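Local coordinates for protein fiber KNOB domain (Avirulent turkey hemorrhagic enteritis virus, PDB 4D63) that forms the trimeric head of the turkey adenovirus 3 fibre and binds sialic acid, consistent with a role in attaching the virus to sialylated host-cell receptors, at residues Val86-Asn89 / Tyr93-Lys96; Asp104-Met109 / Ile115-Gly120. One frame throughout, in Å; residues are numbered along the deposited sequence.

Interaction 1: Val86-Asn89 / Tyr93-Lys96; sequences VMEN and YRNK. With SIA (N-acetyl-alpha-neuraminic acid), chain B.
Val86 and Arg94 form the hydrogen-bonded pair of a small antiparallel beta hairpin: Val86 N reaches Arg94 O at 3.1 Å, and Arg94 N returns a straighter bond to Val86 O at 2.8 Å. One step nearer the turn, Met87 and Tyr93 make the non-hydrogen-bonded pair, their CA atoms drawing in to 4.3 Å. The two pairs send their side chains to different faces of this two-stranded sheet. On the Met87 face, Met87 CG lies at the edge of the Tyr93 ring, near its plane and 3.9 Å from CD1. The second subunit covers that face, with His159 against Met87, Ile161 against Tyr93, and Arg150 hydrogen-bonded to the phenol oxygen of Tyr93. Arg94, on the other face, turns at chi3 (-68°) to present its guanidinium side-on to Glu88, NE to OE2 at 2.7 Å and NH2 to OE1 at 3.2 Å. The carboxylate lies in line with the plane of the guanidinium, but its own plane is rotated by 57°, and both oxygens are met from above; this two-pronged salt bridge joins the residue following Met87 to Arg94 of the other strand. The Lys96 ammonium stands nearby without touching the carboxylate. The sialic acid lies along the first strand. Val86, with chi1 at -78°, holds CG1 beside its own backbone N and against the sugar's acetamido methyl, C11, at 3.3 Å. Met87 O accepts two bonds, one from Lys154 NZ of the second subunit and one from the glycerol hydroxyl O8 of the sugar at 2.9 Å.

Interaction 2: Asp104-Met109 / Ile115-Gly120; sequences DFLSPM and IVPLNG
Phe105 meets Val116 with the edge of its ring: CG2 of the valine lies in the ring plane, 3.5 Å from CD1, and Ile115 O also sits near that plane at the edge. Outside the two segments the ring meets that of Tyr114, the planes inclined by about 60°. The loop backbone beside it, which is not a strand, meets 113-120 through one direct bond. Leu106 N approaches Ile115 O almost head-on at 2.8 Å, with a C=O...N angle of 163°, and Phe105 CA gives the same oxygen a CA-H...O contact. Water extends this pairing in both directions: one molecule donates to Asp104 O and Pro117 O, while another accepts from Ile115 N and donates to Leu106 O. With CG beside its backbone N (chi1 -65°), the Leu106 side chain forks over the strand, CD1 reaching Ile115 CG2 at 3.7 Å and CD2 reaching Pro117 CG at 3.6 Å. The Asp104 carboxylate turns elsewhere, hydrogen-bonded to the hydroxyls of Thr59 and Thr61 and to Arg101 N. Pro90 of the third subunit packs on Leu106. Within its own chain, strand 113-120 runs between strands 53-59 and 157-163 of the large antiparallel sheet, with the loop lying alongside Ile115 to Pro117 in its middle.

Interaction 1 and interaction 2 lie on opposite sides of the chain's centre, about 29 Å apart between centres and about 15 Å at their nearest atoms, yet in the trimer the turn of one subunit's hairpin reaches interaction 2 of another. Pro90 and Thr91, in the turn between the two strands of the 86-89/93-96 hairpin, pack in their third-subunit copies on Leu106, Pro108 and Ile115. The hairpin turn of one subunit thus packs on the loop and strand of another. The sialic acid sites lie between subunits: the sugar at interaction 1 also bonds to Glu125, Lys154 and Asn155 of the second subunit, while the side chain of Ile115 is about 11 Å from a bound sugar.

Interaction 1: Val86-Asn89 / Tyr93-Lys96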
loop_
_atom_site.group_PDB
_atom_site.type_symbol
_atom_site.label_atom_id
_atom_site.label_comp_id
_atom_site.label_asym_id
_atom_site.label_seq_id
_atom_site.Cartn_x
_atom_site.Cartn_y
_atom_site.Cartn_z
ATOM N N VAL A 86 -15.226 2.724 11.587
ATOM C CA VAL A 86 -16.344 1.867 12.024
ATOM C C VAL A 86 -17.555 2.138 11.164
ATOM O O VAL A 86 -17.787 3.288 10.742
ATOM C CB VAL A 86 -16.827 2.176 13.477
ATOM C CG1 VAL A 86 -15.908 1.594 14.518
ATOM C CG2 VAL A 86 -16.955 3.684 13.709
ATOM N N MET A 87 -18.342 1.085 10.933
ATOM C CA MET A 87 -19.719 1.273 10.537
ATOM C C MET A 87 -20.518 1.579 11.790
ATOM O O MET A 87 -20.537 0.801 12.744
ATOM C CB MET A 87 -20.236 0.064 9.807
ATOM C CG MET A 87 -19.575 -0.007 8.442
ATOM S SD MET A 87 -20.122 -1.452 7.586
ATOM C CE MET A 87 -21.852 -1.018 7.326
ATOM N N GLU A 88 -21.101 2.765 11.810
ATOM C CA GLU A 88 -21.799 3.253 12.986
ATOM C C GLU A 88 -23.271 2.899 12.976
ATOM O O GLU A 88 -23.919 2.884 14.022
ATOM C CB GLU A 88 -21.642 4.747 13.074
ATOM C CG GLU A 88 -20.202 5.129 13.251
ATOM C CD GLU A 88 -20.067 6.384 14.038
ATOM O OE1 GLU A 88 -21.105 7.067 14.230
ATOM O OE2 GLU A 88 -18.925 6.685 14.451
ATOM N N ASN A 89 -23.792 2.655 11.783
ATOM C CA ASN A 89 -25.080 2.043 11.631
ATOM C C ASN A 89 -24.911 1.114 10.456
ATOM O O ASN A 89 -23.783 0.894 10.027
ATOM C CB ASN A 89 -26.164 3.102 11.431
ATOM C CG ASN A 89 -25.909 3.974 10.230
ATOM O OD1 ASN A 89 -25.638 3.477 9.134
ATOM N ND2 ASN A 89 -25.993 5.286 10.429
ATOM N N TYR A 93 -20.197 4.307 6.968
ATOM C CA TYR A 93 -18.847 4.063 7.444
ATOM C C TYR A 93 -18.212 5.391 7.780
ATOM O O TYR A 93 -18.170 6.304 6.941
ATOM C CB TYR A 93 -17.990 3.344 6.379
ATOM C CG TYR A 93 -16.577 3.059 6.821
ATOM C CD1 TYR A 93 -16.300 2.011 7.667
ATOM C CD2 TYR A 93 -15.515 3.853 6.390
ATOM C CE1 TYR A 93 -14.997 1.724 8.050
ATOM C CE2 TYR A 93 -14.214 3.606 6.800
ATOM C CZ TYR A 93 -13.961 2.528 7.618
ATOM O OH TYR A 93 -12.680 2.265 8.034
ATOM N N ARG A 94 -17.673 5.481 8.989
ATOM C CA ARG A 94 -16.900 6.637 9.379
ATOM C C ARG A 94 -15.404 6.341 9.455
ATOM O O ARG A 94 -14.977 5.451 10.175
ATOM C CB ARG A 94 -17.373 7.131 10.751
ATOM C CG ARG A 94 -16.799 8.486 11.155
ATOM C CD ARG A 94 -16.974 8.721 12.645
ATOM N NE ARG A 94 -18.388 8.880 13.005
ATOM C CZ ARG A 94 -19.110 9.988 12.801
ATOM N NH1 ARG A 94 -18.567 11.073 12.244
ATOM N NH2 ARG A 94 -20.388 10.014 13.174
ATOM N N ASN A 95 -14.616 7.132 8.736
ATOM C CA ASN A 95 -13.184 7.162 8.909
ATOM C C ASN A 95 -12.901 8.000 10.099
ATOM O O ASN A 95 -13.606 8.967 10.385
ATOM C CB ASN A 95 -12.422 7.811 7.740
ATOM C CG ASN A 95 -12.500 7.007 6.490
ATOM O OD1 ASN A 95 -11.531 6.345 6.072
ATOM N ND2 ASN A 95 -13.672 7.043 5.871
ATOM N N LYS A 96 -11.822 7.635 10.763
ATOM C CA LYS A 96 -11.301 8.377 11.852
ATOM C C LYS A 96 -9.945 8.862 11.384
ATOM O O LYS A 96 -9.338 8.270 10.504
ATOM C CB LYS A 96 -11.168 7.481 13.061
ATOM C CG LYS A 96 -12.484 6.923 13.585
ATOM C CD LYS A 96 -12.248 6.237 14.930
ATOM C CE LYS A 96 -13.434 5.396 15.409
ATOM N NZ LYS A 96 -14.535 6.222 15.984
HETATM C C1 SIA B . -20.366 -5.045 15.761
HETATM C C2 SIA B . -19.337 -4.570 16.781
HETATM C C3 SIA B . -17.955 -5.204 16.522
HETATM C C4 SIA B . -17.214 -4.551 15.347
HETATM C C5 SIA B . -17.121 -3.056 15.615
HETATM C C6 SIA B . -18.549 -2.497 15.718
HETATM C C7 SIA B . -18.620 -1.000 16.021
HETATM C C8 SIA B . -20.022 -0.536 16.463
HETATM C C9 SIA B . -20.035 0.063 17.874
HETATM C C10 SIA B . -15.223 -1.689 14.870
HETATM C C11 SIA B . -14.345 -1.226 13.728
HETATM N N5 SIA B . -16.281 -2.452 14.588
HETATM O O1A SIA B . -20.095 -6.055 15.069
HETATM O O1B SIA B . -21.462 -4.435 15.655
HETATM O O2 SIA B . -19.820 -4.895 18.105
HETATM O O4 SIA B . -15.882 -5.082 15.155
HETATM O O6 SIA B . -19.205 -3.146 16.808
HETATM O O7 SIA B . -17.653 -0.722 17.050
HETATM O O8 SIA B . -20.561 0.455 15.581
HETATM O O9 SIA B . -21.383 0.118 18.361
HETATM O O10 SIA B . -14.956 -1.378 16.007
#

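Interaction 2: Asp104-Met109 / Ile115-Gly120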
loop_
_atom_site.group_PDB
_atom_site.type_symbol
_atom_site.label_atom_id
_atom_site.label_comp_id
_atom_site.label_asym_id
_atom_site.label_seq_id
_atom_site.Cartn_x
_atom_site.Cartn_y
_atom_site.Cartn_z
ATOM N N ASP A 104 3.743 19.442 15.681
ATOM C CA ASP A 104 4.307 18.070 15.677
ATOM C C ASP A 104 5.430 17.830 14.608
ATOM O O ASP A 104 6.122 16.800 14.654
ATOM C CB ASP A 104 3.182 17.035 15.483
ATOM C CG ASP A 104 2.118 17.092 16.575
ATOM O OD1 ASP A 104 2.504 16.945 17.735
ATOM O OD2 ASP A 104 0.894 17.278 16.282
ATOM N N PHE A 105 5.608 18.758 13.657
ATOM C CA PHE A 105 6.600 18.594 12.585
ATOM C C PHE A 105 7.866 19.372 12.843
ATOM O O PHE A 105 7.860 20.413 13.512
ATOM C CB PHE A 105 6.082 19.099 11.230
ATOM C CG PHE A 105 4.765 18.525 10.826
ATOM C CD1 PHE A 105 4.524 17.167 10.934
ATOM C CD2 PHE A 105 3.764 19.349 10.341
ATOM C CE1 PHE A 105 3.295 16.641 10.574
ATOM C CE2 PHE A 105 2.535 18.836 9.988
ATOM C CZ PHE A 105 2.300 17.476 10.103
ATOM N N LEU A 106 8.945 18.893 12.247
ATOM C CA LEU A 106 10.200 19.622 12.244
ATOM C C LEU A 106 10.143 20.759 11.253
ATOM O O LEU A 106 9.426 20.697 10.243
ATOM C CB LEU A 106 11.382 18.710 11.902
ATOM C CG LEU A 106 11.675 17.617 12.921
ATOM C CD1 LEU A 106 12.931 16.878 12.514
ATOM C CD2 LEU A 106 11.828 18.154 14.336
ATOM N N SER A 107 10.921 21.789 11.578
ATOM C CA SER A 107 11.169 22.947 10.725
ATOM C C SER A 107 12.684 23.080 10.449
ATOM O O SER A 107 13.495 22.992 11.379
ATOM C CB SER A 107 10.649 24.206 11.410
ATOM O OG SER A 107 10.158 25.115 10.448
ATOM N N PRO A 108 13.079 23.300 9.175
ATOM C CA PRO A 108 12.277 23.556 7.966
ATOM C C PRO A 108 11.771 22.315 7.226
ATOM O O PRO A 108 12.426 21.267 7.205
ATOM C CB PRO A 108 13.255 24.313 7.064
ATOM C CG PRO A 108 14.591 23.715 7.412
ATOM C CD PRO A 108 14.529 23.322 8.874
ATOM N N MET A 109 10.618 22.472 6.594
ATOM C CA MET A 109 10.012 21.430 5.775
ATOM C C MET A 109 10.460 21.620 4.314
ATOM O O MET A 109 10.216 22.672 3.699
ATOM C CB MET A 109 8.476 21.492 5.917
ATOM C CG MET A 109 7.693 20.475 5.093
ATOM S SD MET A 109 7.618 20.743 3.288
ATOM C CE MET A 109 6.735 22.304 3.159
ATOM N N ILE A 115 8.209 15.685 8.871
ATOM C CA ILE A 115 8.902 14.810 9.782
ATOM C C ILE A 115 8.385 15.021 11.190
ATOM O O ILE A 115 8.443 16.138 11.730
ATOM C CB ILE A 115 10.421 15.078 9.745
ATOM C CG1 ILE A 115 10.940 14.937 8.305
ATOM C CG2 ILE A 115 11.139 14.136 10.700
ATOM C CD1 ILE A 115 12.443 15.071 8.151
ATOM N N VAL A 116 7.901 13.925 11.770
ATOM C CA VAL A 116 7.285 13.907 13.079
ATOM C C VAL A 116 8.207 13.173 14.056
ATOM O O VAL A 116 8.182 11.953 14.099
ATOM C CB VAL A 116 5.917 13.180 13.034
ATOM C CG1 VAL A 116 5.269 13.156 14.421
ATOM C CG2 VAL A 116 4.983 13.847 12.027
ATOM N N PRO A 117 9.050 13.911 14.829
ATOM C CA PRO A 117 9.889 13.234 15.840
ATOM C C PRO A 117 8.996 12.631 16.868
ATOM O O PRO A 117 7.989 13.249 17.219
ATOM C CB PRO A 117 10.715 14.362 16.472
ATOM C CG PRO A 117 10.011 15.608 16.107
ATOM C CD PRO A 117 9.286 15.360 14.809
ATOM N N LEU A 118 9.330 11.420 17.294
ATOM C CA LEU A 118 8.528 10.665 18.265
ATOM C C LEU A 118 9.404 10.240 19.457
ATOM O O LEU A 118 10.636 10.169 19.356
ATOM C CB LEU A 118 7.937 9.412 17.597
ATOM C CG LEU A 118 7.001 9.636 16.391
ATOM C CD1 LEU A 118 6.873 8.375 15.554
ATOM C CD2 LEU A 118 5.642 10.156 16.837
ATOM N N ASN A 119 8.761 9.965 20.577
ATOM C CA ASN A 119 9.450 9.404 21.722
ATOM C C ASN A 119 8.764 8.129 22.178
ATOM O O ASN A 119 7.542 7.971 22.055
ATOM C CB ASN A 119 9.572 10.431 22.861
ATOM C CG ASN A 119 10.873 11.228 22.777
ATOM O OD1 ASN A 119 10.897 12.336 22.230
ATOM N ND2 ASN A 119 11.979 10.643 23.282
ATOM N N GLY A 120 9.576 7.208 22.678
ATOM C CA GLY A 120 9.079 5.937 23.184
ATOM C C GLY A 120 8.911 4.967 22.040
ATOM O O GLY A 120 9.605 5.067 21.028
HETATM O O HOH W 1 6.237 15.392 17.020
HETATM O O HOH W 2 9.367 18.238 8.668
#